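PDB 4ZRX: F5/8 type C domain protein from Bacteroides ovatus, which is a putative alpha-L-fucosidase that probably hydrolyses terminal alpha-L-fucosyl linkages in glycans on a TIM-barrel-type catalytic domain. Local coordinates for residues D341-R344 with L345-A349; R82-E86 with A87-M91; K304-S307 with L308-S312; S290-G294 with W295-A299. All coordinates share one frame; numbering follows the deposited sequence.

Contact 1: residues D341-R344 with L345-A349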
loop_
_atom_site.group_PDB
_atom_site.type_symbol
_atom_site.label_atom_id
_atom_site.label_comp_id
_atom_site.label_asym_id
_atom_site.label_seq_id
_atom_site.Cartn_x
_atom_site.Cartn_y
_atom_site.Cartn_z
ATOM N N ASP A 341 -10.035 -5.903 -11.727
ATOM C CA ASP A 341 -8.809 -5.066 -11.492
ATOM C C ASP A 341 -8.757 -3.932 -12.519
ATOM O O ASP A 341 -8.471 -2.792 -12.159
ATOM C CB ASP A 341 -7.555 -5.900 -11.562
ATOM C CG ASP A 341 -7.631 -7.231 -10.689
ATOM O OD1 ASP A 341 -8.684 -7.965 -10.660
ATOM O OD2 ASP A 341 -6.622 -7.538 -10.024
ATOM N N ILE A 342 -9.059 -4.227 -13.791
ATOM C CA ILE A 342 -9.052 -3.203 -14.833
ATOM C C ILE A 342 -10.018 -2.072 -14.490
ATOM O O ILE A 342 -9.660 -0.889 -14.526
ATOM C CB ILE A 342 -9.377 -3.779 -16.207
ATOM C CG1 ILE A 342 -8.258 -4.702 -16.714
ATOM C CG2 ILE A 342 -9.621 -2.641 -17.196
ATOM C CD1 ILE A 342 -8.637 -5.562 -17.891
ATOM N N LYS A 343 -11.234 -2.440 -14.127
ATOM C CA LYS A 343 -12.240 -1.447 -13.853
ATOM C C LYS A 343 -11.819 -0.589 -12.658
ATOM O O LYS A 343 -11.996 0.627 -12.681
ATOM C CB LYS A 343 -13.579 -2.108 -13.569
ATOM C CG LYS A 343 -14.745 -1.154 -13.494
ATOM C CD LYS A 343 -16.023 -1.917 -13.318
ATOM C CE LYS A 343 -17.170 -0.948 -13.163
ATOM N NZ LYS A 343 -18.434 -1.636 -13.374
ATOM N N ARG A 344 -11.315 -1.230 -11.616
ATOM C CA ARG A 344 -10.911 -0.510 -10.430
ATOM C C ARG A 344 -9.666 0.405 -10.677
ATOM O O ARG A 344 -9.608 1.535 -10.146
ATOM C CB ARG A 344 -10.673 -1.477 -9.265
ATOM C CG ARG A 344 -10.266 -0.801 -7.994
ATOM C CD ARG A 344 -11.281 0.215 -7.422
ATOM N NE ARG A 344 -12.663 -0.162 -7.666
ATOM C CZ ARG A 344 -13.298 -1.163 -7.076
ATOM N NH1 ARG A 344 -12.705 -1.952 -6.177
ATOM N NH2 ARG A 344 -14.583 -1.394 -7.422
ATOM N N LEU A 345 -8.747 -0.040 -11.500
ATOM C CA LEU A 345 -7.605 0.783 -11.879
ATOM C C LEU A 345 -8.015 2.010 -12.658
ATOM O O LEU A 345 -7.461 3.081 -12.452
ATOM C CB LEU A 345 -6.578 -0.017 -12.676
ATOM C CG LEU A 345 -5.773 -1.047 -11.874
ATOM C CD1 LEU A 345 -4.910 -1.870 -12.788
ATOM C CD2 LEU A 345 -4.915 -0.349 -10.803
ATOM N N LYS A 346 -9.001 1.840 -13.555
ATOM C CA LYS A 346 -9.549 2.966 -14.308
ATOM C C LYS A 346 -10.226 3.963 -13.367
ATOM O O LYS A 346 -10.041 5.176 -13.491
ATOM C CB LYS A 346 -10.568 2.496 -15.340
ATOM C CG LYS A 346 -9.878 1.738 -16.458
ATOM C CD LYS A 346 -10.839 1.282 -17.569
ATOM C CE LYS A 346 -10.090 0.584 -18.667
ATOM N NZ LYS A 346 -11.032 -0.202 -19.481
ATOM N N GLU A 347 -11.020 3.445 -12.454
ATOM C CA GLU A 347 -11.665 4.295 -11.425
ATOM C C GLU A 347 -10.649 5.084 -10.611
ATOM O O GLU A 347 -10.869 6.244 -10.308
ATOM C CB GLU A 347 -12.535 3.489 -10.502
ATOM C CG GLU A 347 -13.818 2.976 -11.194
ATOM C CD GLU A 347 -14.562 1.925 -10.361
ATOM O OE1 GLU A 347 -14.134 1.612 -9.203
ATOM O OE2 GLU A 347 -15.622 1.438 -10.870
ATOM N N PHE A 348 -9.554 4.426 -10.240
ATOM C CA PHE A 348 -8.518 5.037 -9.432
ATOM C C PHE A 348 -7.810 6.107 -10.244
ATOM O O PHE A 348 -7.548 7.206 -9.756
ATOM C CB PHE A 348 -7.626 3.914 -8.952
ATOM C CG PHE A 348 -6.463 4.295 -8.053
ATOM C CD1 PHE A 348 -6.545 5.317 -7.095
ATOM C CD2 PHE A 348 -5.297 3.523 -8.094
ATOM C CE1 PHE A 348 -5.494 5.582 -6.259
ATOM C CE2 PHE A 348 -4.212 3.811 -7.285
ATOM C CZ PHE A 348 -4.307 4.834 -6.334
ATOM N N ALA A 349 -7.486 5.783 -11.503
ATOM C CA ALA A 349 -6.833 6.748 -12.377
ATOM C C ALA A 349 -7.752 7.953 -12.635
ATOM O O ALA A 349 -7.306 9.085 -12.627
ATOM C CB ALA A 349 -6.418 6.109 -13.722
HETATM O O HOH W 1 -15.573 -1.177 -10.151
#
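R344 and E347, three residues apart on one helix, are joined by a salt bridge in which R344 NE donates to E347 OE1 over 2.8 Å with an N-H...O angle of 166°. E347 OE1 lies close to the guanidinium plane, but NE comes to its syn side from 33° out of the carboxylate plane, the two flat groups being turned modestly apart. R344 reaches it because its chain leaves on the far side from the backbone N (chi1 -179°) and then bends at chi2 and chi3. A water closes the other side of the pair, accepting from R344 NH2 at 2.9 Å and donating to E347 OE2 at 2.7 Å, so both carboxylate oxygens are engaged. R344 NH1 is taken up by K306 O. Packing is tight on the buried flank, where L345 CG sits 3.2 Å from D341 O while L345 N is bonded to that same oxygen. The solvent side is looser: K343 and K346 are exposed, and K343 NZ stays 4.9 Å from E347 OE2. On that flank I342 and K346 lie side by side, CG2 against CE at 3.6 Å. All of this belongs to helix 339-356, with I342 and L345 turned onto helix 77-86 and R344 and F348 onto helix 308-316.

Contact 2: residues R82-E86 with A87-M91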
loop_
_atom_site.group_PDB
_atom_site.type_symbol
_atom_site.label_atom_id
_atom_site.label_comp_id
_atom_site.label_asym_id
_atom_site.label_seq_id
_atom_site.Cartn_x
_atom_site.Cartn_y
_atom_site.Cartn_z
ATOM N N ARG A 82 -0.609 -1.953 -21.480
ATOM C CA ARG A 82 -1.560 -0.922 -21.938
ATOM C C ARG A 82 -2.465 -0.486 -20.752
ATOM O O ARG A 82 -2.697 0.706 -20.504
ATOM C CB ARG A 82 -2.439 -1.433 -23.072
ATOM C CG ARG A 82 -3.455 -0.397 -23.626
ATOM C CD ARG A 82 -4.334 -0.945 -24.792
ATOM N NE ARG A 82 -5.092 -2.140 -24.442
ATOM C CZ ARG A 82 -4.791 -3.400 -24.792
ATOM N NH1 ARG A 82 -3.704 -3.729 -25.500
ATOM N NH2 ARG A 82 -5.588 -4.383 -24.385
ATOM N N THR A 83 -2.970 -1.481 -20.031
ATOM C CA THR A 83 -3.819 -1.238 -18.882
ATOM C C THR A 83 -3.081 -0.357 -17.862
ATOM O O THR A 83 -3.623 0.654 -17.394
ATOM C CB THR A 83 -4.205 -2.532 -18.243
ATOM O OG1 THR A 83 -5.031 -3.272 -19.151
ATOM C CG2 THR A 83 -4.985 -2.317 -16.944
ATOM N N LEU A 84 -1.846 -0.731 -17.567
ATOM C CA LEU A 84 -1.087 -0.050 -16.524
ATOM C C LEU A 84 -0.599 1.348 -16.960
ATOM O O LEU A 84 -0.556 2.283 -16.160
ATOM C CB LEU A 84 0.086 -0.942 -16.091
ATOM C CG LEU A 84 -0.454 -2.236 -15.407
ATOM C CD1 LEU A 84 0.679 -3.212 -15.193
ATOM C CD2 LEU A 84 -1.151 -1.929 -14.073
ATOM N N LYS A 85 -0.286 1.498 -18.254
ATOM C CA LYS A 85 0.051 2.821 -18.797
ATOM C C LYS A 85 -1.121 3.750 -18.684
ATOM O O LYS A 85 -0.985 4.871 -18.137
ATOM C CB LYS A 85 0.482 2.678 -20.237
ATOM C CG LYS A 85 0.955 3.931 -20.897
ATOM C CD LYS A 85 2.427 4.193 -20.609
ATOM C CE LYS A 85 2.902 5.444 -21.442
ATOM N NZ LYS A 85 4.322 5.676 -21.014
ATOM N N GLU A 86 -2.276 3.281 -19.119
ATOM C CA GLU A 86 -3.495 4.062 -19.073
ATOM C C GLU A 86 -3.916 4.386 -17.638
ATOM O O GLU A 86 -4.468 5.449 -17.393
ATOM C CB GLU A 86 -4.648 3.344 -19.750
ATOM C CG GLU A 86 -4.581 3.281 -21.316
ATOM C CD GLU A 86 -5.639 2.336 -21.930
ATOM O OE1 GLU A 86 -6.492 1.753 -21.200
ATOM O OE2 GLU A 86 -5.582 2.146 -23.159
ATOM N N ALA A 87 -3.616 3.503 -16.703
ATOM C CA ALA A 87 -3.893 3.727 -15.276
ATOM C C ALA A 87 -2.901 4.600 -14.541
ATOM O O ALA A 87 -3.089 4.862 -13.379
ATOM C CB ALA A 87 -4.002 2.383 -14.560
ATOM N N GLY A 88 -1.859 5.067 -15.193
ATOM C CA GLY A 88 -0.959 6.025 -14.658
ATOM C C GLY A 88 0.352 5.549 -14.102
ATOM O O GLY A 88 1.095 6.352 -13.525
ATOM N N PHE A 89 0.655 4.257 -14.205
ATOM C CA PHE A 89 1.892 3.715 -13.680
ATOM C C PHE A 89 3.096 4.079 -14.517
ATOM O O PHE A 89 2.985 4.202 -15.742
ATOM C CB PHE A 89 1.793 2.181 -13.503
ATOM C CG PHE A 89 0.751 1.793 -12.517
ATOM C CD1 PHE A 89 1.024 1.833 -11.170
ATOM C CD2 PHE A 89 -0.527 1.537 -12.914
ATOM C CE1 PHE A 89 0.069 1.544 -10.255
ATOM C CE2 PHE A 89 -1.528 1.256 -11.984
ATOM C CZ PHE A 89 -1.222 1.250 -10.645
ATOM N N LYS A 90 4.220 4.243 -13.842
ATOM C CA LYS A 90 5.457 4.685 -14.490
ATOM C C LYS A 90 6.505 3.614 -14.658
ATOM O O LYS A 90 7.532 3.847 -15.271
ATOM C CB LYS A 90 6.062 5.929 -13.782
ATOM C CG LYS A 90 5.145 7.089 -13.746
ATOM C CD LYS A 90 4.769 7.656 -15.118
ATOM C CE LYS A 90 3.994 8.950 -14.945
ATOM N NZ LYS A 90 3.847 9.737 -16.190
HETATM N N MSE A 91 6.279 2.447 -14.079
HETATM C CA MSE A 91 7.166 1.310 -14.252
HETATM C C MSE A 91 6.304 0.064 -13.978
HETATM O O MSE A 91 5.322 0.105 -13.230
HETATM C CB MSE A 91 8.322 1.364 -13.270
HETATM C CG MSE A 91 9.331 0.345 -13.502
HETATM SE SE MSE A 91 10.785 0.370 -12.267
HETATM C CE MSE A 91 9.764 -0.385 -10.861
HETATM O O HOH W 2 1.389 5.918 -17.217
HETATM O O HOH W 3 4.954 5.349 -18.039
#
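L84 lays its CD2 methyl against the CD2-CE2 side of the F89 ring, 3.7 Å from F89 CD2, the two side chains meeting at a slant. The carbonyl oxygen of L84 reaches the same ring differently: it lies in the ring plane at the edge, 3.3 Å from F89 CD2. F89 is placed there by its first torsion (chi1 -63°), which sets CG beside the backbone N, and that N donates to L84 O at 3.0 Å. This bond and the one from G88 N to K85 O (3.1 Å) make the Schellman motif that ends helix 77-86. G88 has phi 100°, where a side chain would be jammed against the carbonyl oxygen of A87. The G88 bond approaches from above the carbonyl plane, 63° out of it, and K85 O takes a second donor in a water at 2.8 Å. That water also donates to F89 O, and another joins F89 O to K85 NZ, whose strongest protein partner is D138 O. The chemistry is thus divided: L84 O, K85 O and F89 O are bonded by main chain or water and A87 O by R352, while L84 and F89 pack as an apolar pair between L345 and strand 44-48, L84 on L48 and F89 on L44 and A46.

Contact 3: residues K304-S307 with L308-S312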
loop_
_atom_site.group_PDB
_atom_site.type_symbol
_atom_site.label_atom_id
_atom_site.label_comp_id
_atom_site.label_asym_id
_atom_site.label_seq_id
_atom_site.Cartn_x
_atom_site.Cartn_y
_atom_site.Cartn_z
ATOM N N LYS A 304 -12.783 -9.205 -4.023
ATOM C CA LYS A 304 -12.082 -8.595 -2.913
ATOM C C LYS A 304 -10.999 -7.632 -3.386
ATOM O O LYS A 304 -10.060 -7.324 -2.648
ATOM C CB LYS A 304 -11.475 -9.662 -2.023
ATOM C CG LYS A 304 -12.540 -10.596 -1.485
ATOM C CD LYS A 304 -11.945 -11.640 -0.614
ATOM C CE LYS A 304 -13.069 -12.601 -0.154
ATOM N NZ LYS A 304 -12.660 -13.060 1.181
ATOM N N VAL A 305 -11.131 -7.155 -4.614
ATOM C CA VAL A 305 -10.266 -6.087 -5.096
ATOM C C VAL A 305 -10.539 -4.872 -4.194
ATOM O O VAL A 305 -11.691 -4.518 -3.877
ATOM C CB VAL A 305 -10.548 -5.787 -6.553
ATOM C CG1 VAL A 305 -9.834 -4.558 -7.021
ATOM C CG2 VAL A 305 -10.252 -6.969 -7.438
ATOM N N LYS A 306 -9.485 -4.205 -3.768
ATOM C CA LYS A 306 -9.611 -3.104 -2.817
ATOM C C LYS A 306 -10.468 -1.996 -3.382
ATOM O O LYS A 306 -10.465 -1.714 -4.619
ATOM C CB LYS A 306 -8.210 -2.591 -2.450
ATOM C CG LYS A 306 -7.466 -3.485 -1.500
ATOM C CD LYS A 306 -6.103 -2.882 -1.244
ATOM C CE LYS A 306 -5.350 -3.573 -0.157
ATOM N NZ LYS A 306 -5.082 -4.984 -0.438
ATOM N N SER A 307 -11.241 -1.357 -2.505
ATOM C CA SER A 307 -12.182 -0.325 -2.932
ATOM C C SER A 307 -11.487 0.907 -3.431
ATOM O O SER A 307 -10.307 1.135 -3.097
ATOM C CB SER A 307 -13.061 0.125 -1.764
ATOM O OG SER A 307 -12.349 0.808 -0.777
ATOM N N LEU A 308 -12.210 1.720 -4.191
ATOM C CA LEU A 308 -11.633 3.000 -4.620
ATOM C C LEU A 308 -11.205 3.860 -3.466
ATOM O O LEU A 308 -10.108 4.472 -3.521
ATOM C CB LEU A 308 -12.584 3.766 -5.511
ATOM C CG LEU A 308 -12.145 5.126 -6.018
ATOM C CD1 LEU A 308 -10.855 5.023 -6.802
ATOM C CD2 LEU A 308 -13.245 5.730 -6.861
ATOM N N LYS A 309 -12.061 3.936 -2.444
ATOM C CA LYS A 309 -11.663 4.690 -1.239
ATOM C C LYS A 309 -10.386 4.178 -0.599
ATOM O O LYS A 309 -9.514 4.936 -0.229
ATOM C CB LYS A 309 -12.742 4.732 -0.172
ATOM C CG LYS A 309 -12.309 5.655 1.011
ATOM C CD LYS A 309 -13.395 5.869 1.987
ATOM C CE LYS A 309 -12.959 6.821 3.030
ATOM N NZ LYS A 309 -11.935 6.229 3.894
ATOM N N HIS A 310 -10.254 2.864 -0.486
ATOM C CA HIS A 310 -9.049 2.309 0.115
ATOM C C HIS A 310 -7.820 2.610 -0.724
ATOM O O HIS A 310 -6.742 2.976 -0.199
ATOM C CB HIS A 310 -9.252 0.803 0.267
ATOM C CG HIS A 310 -8.224 0.109 1.088
ATOM N ND1 HIS A 310 -8.322 -1.249 1.358
ATOM C CD2 HIS A 310 -7.157 0.547 1.787
ATOM C CE1 HIS A 310 -7.318 -1.613 2.137
ATOM N NE2 HIS A 310 -6.581 -0.553 2.387
ATOM N N LEU A 311 -7.922 2.474 -2.054
ATOM C CA LEU A 311 -6.781 2.782 -2.911
ATOM C C LEU A 311 -6.397 4.264 -2.840
ATOM O O LEU A 311 -5.216 4.620 -2.758
ATOM C CB LEU A 311 -7.066 2.387 -4.371
ATOM C CG LEU A 311 -7.168 0.868 -4.559
ATOM C CD1 LEU A 311 -7.541 0.624 -6.013
ATOM C CD2 LEU A 311 -5.833 0.185 -4.333
ATOM N N SER A 312 -7.413 5.126 -2.800
ATOM C CA SER A 312 -7.164 6.547 -2.601
ATOM C C SER A 312 -6.474 6.823 -1.282
ATOM O O SER A 312 -5.452 7.572 -1.221
ATOM C CB SER A 312 -8.501 7.319 -2.669
ATOM O OG SER A 312 -8.292 8.675 -2.320
HETATM O O HOH W 4 -10.767 -2.267 0.355
#
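K306 crosses the H310 imidazole with its aliphatic chain. K306 CD stands over one ring face, 4.0 Å from the centroid and 26° off the normal, a CH-pi contact displaced toward the rim; K306 CE comes to 3.6 Å from H310 CE1. The chain is extended until its last torsion, where it bends and turns NZ away to S290 O, so the ammonium group has its own partner and the methylenes are what the ring meets. K306 CB also touches L311 CD2 at 4.1 Å. S307 follows at the N-cap of helix 308-316. Its OG occupies the position between backbone N and carbonyl carbon (chi1 68°), which brings it 2.9 Å from H310 N to accept a capping bond with an N-H...O angle of 159°. S307 O receives L311 N at 2.9 Å, the first regular bond of the helix. S307 N donates to a water that lies in the H310 ring plane at its edge and is bonded to H310 ND1 over 2.8 Å, so this ring is contacted over a face by K306 and at an edge by solvent. S307 OG has a further partner in E465, and K309 NZ makes a salt bridge with D313.

Contact 4: residues S290-G294 with W295-A299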
loop_
_atom_site.group_PDB
_atom_site.type_symbol
_atom_site.label_atom_id
_atom_site.label_comp_id
_atom_site.label_asym_id
_atom_site.label_seq_id
_atom_site.Cartn_x
_atom_site.Cartn_y
_atom_site.Cartn_z
ATOM N N SER A 290 -0.710 -4.926 -2.370
ATOM C CA SER A 290 -1.478 -5.513 -3.455
ATOM C C SER A 290 -2.882 -4.940 -3.598
ATOM O O SER A 290 -3.482 -4.487 -2.646
ATOM C CB SER A 290 -1.538 -7.042 -3.254
ATOM O OG SER A 290 -2.205 -7.700 -4.317
ATOM N N ILE A 291 -3.356 -4.898 -4.818
ATOM C CA ILE A 291 -4.771 -4.559 -5.112
ATOM C C ILE A 291 -5.768 -5.560 -4.573
ATOM O O ILE A 291 -6.988 -5.234 -4.456
ATOM C CB ILE A 291 -4.991 -4.264 -6.605
ATOM C CG1 ILE A 291 -6.124 -3.262 -6.767
ATOM C CG2 ILE A 291 -5.193 -5.567 -7.396
ATOM C CD1 ILE A 291 -6.376 -2.834 -8.255
ATOM N N ARG A 292 -5.275 -6.759 -4.263
ATOM C CA ARG A 292 -6.077 -7.854 -3.711
ATOM C C ARG A 292 -5.509 -8.248 -2.364
ATOM O O ARG A 292 -4.434 -7.782 -1.992
ATOM C CB ARG A 292 -6.017 -9.062 -4.656
ATOM C CG ARG A 292 -6.824 -8.885 -5.946
ATOM C CD ARG A 292 -6.225 -9.551 -7.173
ATOM N NE ARG A 292 -7.219 -9.559 -8.238
ATOM C CZ ARG A 292 -8.143 -10.503 -8.417
ATOM N NH1 ARG A 292 -8.171 -11.637 -7.716
ATOM N NH2 ARG A 292 -9.005 -10.340 -9.398
ATOM N N PRO A 293 -6.161 -9.158 -1.641
ATOM C CA PRO A 293 -5.559 -9.564 -0.353
ATOM C C PRO A 293 -4.202 -10.274 -0.519
ATOM O O PRO A 293 -3.276 -9.994 0.240
ATOM C CB PRO A 293 -6.599 -10.507 0.229
ATOM C CG PRO A 293 -7.867 -9.989 -0.292
ATOM C CD PRO A 293 -7.569 -9.577 -1.718
ATOM N N GLY A 294 -4.099 -11.154 -1.509
ATOM C CA GLY A 294 -2.866 -11.850 -1.817
ATOM C C GLY A 294 -2.079 -11.129 -2.942
ATOM O O GLY A 294 -2.602 -10.243 -3.598
ATOM N N TRP A 295 -0.812 -11.472 -3.079
ATOM C CA TRP A 295 0.029 -10.997 -4.152
ATOM C C TRP A 295 -0.221 -11.691 -5.455
ATOM O O TRP A 295 -0.152 -11.074 -6.523
ATOM C CB TRP A 295 1.515 -11.107 -3.753
ATOM C CG TRP A 295 1.890 -10.300 -2.537
ATOM C CD1 TRP A 295 2.067 -10.761 -1.260
ATOM C CD2 TRP A 295 2.156 -8.912 -2.518
ATOM N NE1 TRP A 295 2.407 -9.711 -0.427
ATOM C CE2 TRP A 295 2.454 -8.558 -1.185
ATOM C CE3 TRP A 295 2.205 -7.942 -3.494
ATOM C CZ2 TRP A 295 2.823 -7.242 -0.827
ATOM C CZ3 TRP A 295 2.500 -6.648 -3.139
ATOM C CH2 TRP A 295 2.838 -6.307 -1.816
ATOM N N PHE A 296 -0.389 -13.015 -5.423
ATOM C CA PHE A 296 -0.665 -13.748 -6.632
ATOM C C PHE A 296 -2.157 -13.771 -6.886
ATOM O O PHE A 296 -2.954 -13.433 -6.002
ATOM C CB PHE A 296 -0.078 -15.153 -6.585
ATOM C CG PHE A 296 1.410 -15.166 -6.757
ATOM C CD1 PHE A 296 2.240 -14.999 -5.670
ATOM C CD2 PHE A 296 1.982 -15.253 -8.007
ATOM C CE1 PHE A 296 3.632 -14.981 -5.825
ATOM C CE2 PHE A 296 3.345 -15.217 -8.160
ATOM C CZ PHE A 296 4.164 -15.085 -7.095
ATOM N N TYR A 297 -2.514 -14.070 -8.122
ATOM C CA TYR A 297 -3.914 -14.101 -8.532
ATOM C C TYR A 297 -4.658 -15.288 -7.889
ATOM O O TYR A 297 -4.211 -16.452 -8.002
ATOM C CB TYR A 297 -4.040 -14.178 -10.025
ATOM C CG TYR A 297 -5.476 -14.243 -10.402
ATOM C CD1 TYR A 297 -6.253 -13.075 -10.544
ATOM C CD2 TYR A 297 -6.076 -15.475 -10.571
ATOM C CE1 TYR A 297 -7.608 -13.160 -10.826
ATOM C CE2 TYR A 297 -7.449 -15.590 -10.911
ATOM C CZ TYR A 297 -8.203 -14.427 -11.020
ATOM O OH TYR A 297 -9.557 -14.496 -11.333
ATOM N N HIS A 298 -5.796 -14.995 -7.258
ATOM C CA HIS A 298 -6.706 -16.052 -6.802
ATOM C C HIS A 298 -8.075 -15.684 -7.268
ATOM O O HIS A 298 -8.535 -14.591 -6.985
ATOM C CB HIS A 298 -6.730 -16.119 -5.290
ATOM C CG HIS A 298 -5.384 -16.312 -4.717
ATOM N ND1 HIS A 298 -4.751 -17.534 -4.711
ATOM C CD2 HIS A 298 -4.509 -15.420 -4.203
ATOM C CE1 HIS A 298 -3.528 -17.376 -4.217
ATOM N NE2 HIS A 298 -3.357 -16.105 -3.905
ATOM N N ALA A 299 -8.745 -16.578 -7.957
ATOM C CA ALA A 299 -10.145 -16.307 -8.377
ATOM C C ALA A 299 -11.085 -16.032 -7.198
ATOM O O ALA A 299 -12.046 -15.262 -7.329
ATOM C CB ALA A 299 -10.661 -17.421 -9.289
HETATM O O HOH W 5 -5.665 -12.517 -5.883
#
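The chain from S290 to A299 is irregular and doubles back without any clear hydrogen bond between its two halves: S290 ends strand 279-290, an ST turn follows in which R292 N donates to S290 OG at 3.2 Å, and G294 continues extended into W295. With chi1 at -176°, S290 OG points away from its own backbone N and donates to G294 O at 2.7 Å, tying the turn across its mouth, while CB faces the tryptophan. The side chains then meet in two places. S290 CB sits over one face of the W295 six-membered ring, 4.2 Å from its centroid and 25° off the normal, a CH-pi contact offset toward the rim. Farther on, the R292 guanidinium presents a face to Y297, whose CE1 is 3.5 Å from R292 NH2, with the two planes 41° apart. At the guanidinium edge H298 O lies in plane, 3.1 Å from R292 NH1. One water bridges R292 NH1, F296 O and H298 N, so F296 O and H298 N each have a water partner. R292 also forms salt bridges with D341 and D302, while W295 NE1 bonds to E230. In the chain the loop connects strand 279-290 to helix 308-316, with I291 resting on helix 339-356 and F296 on helix 52-56.

In the fold
Along the chain the order is contact 2, contact 4, contact 3, contact 1, all within the alpha-L-fucosidase domain, of TIM-barrel type. Contact 1, on helix 339-356, touches the other three: its centre is about 11 Å from that of contact 2, about 10 Å from contact 3 and about 15 Å from contact 4. The connections include L345 CB on A87 CB, F348 on L308, and L345 on I291. Contact 4 begins the stretch after strand 279-290, and contact 3 ends it and enters helix 308-316; the two touch through K306. Contact 2 touches neither, its nearest atoms about 7 to 8 Å away. Helix 339-356 therefore joins helix 77-86 to that later stretch.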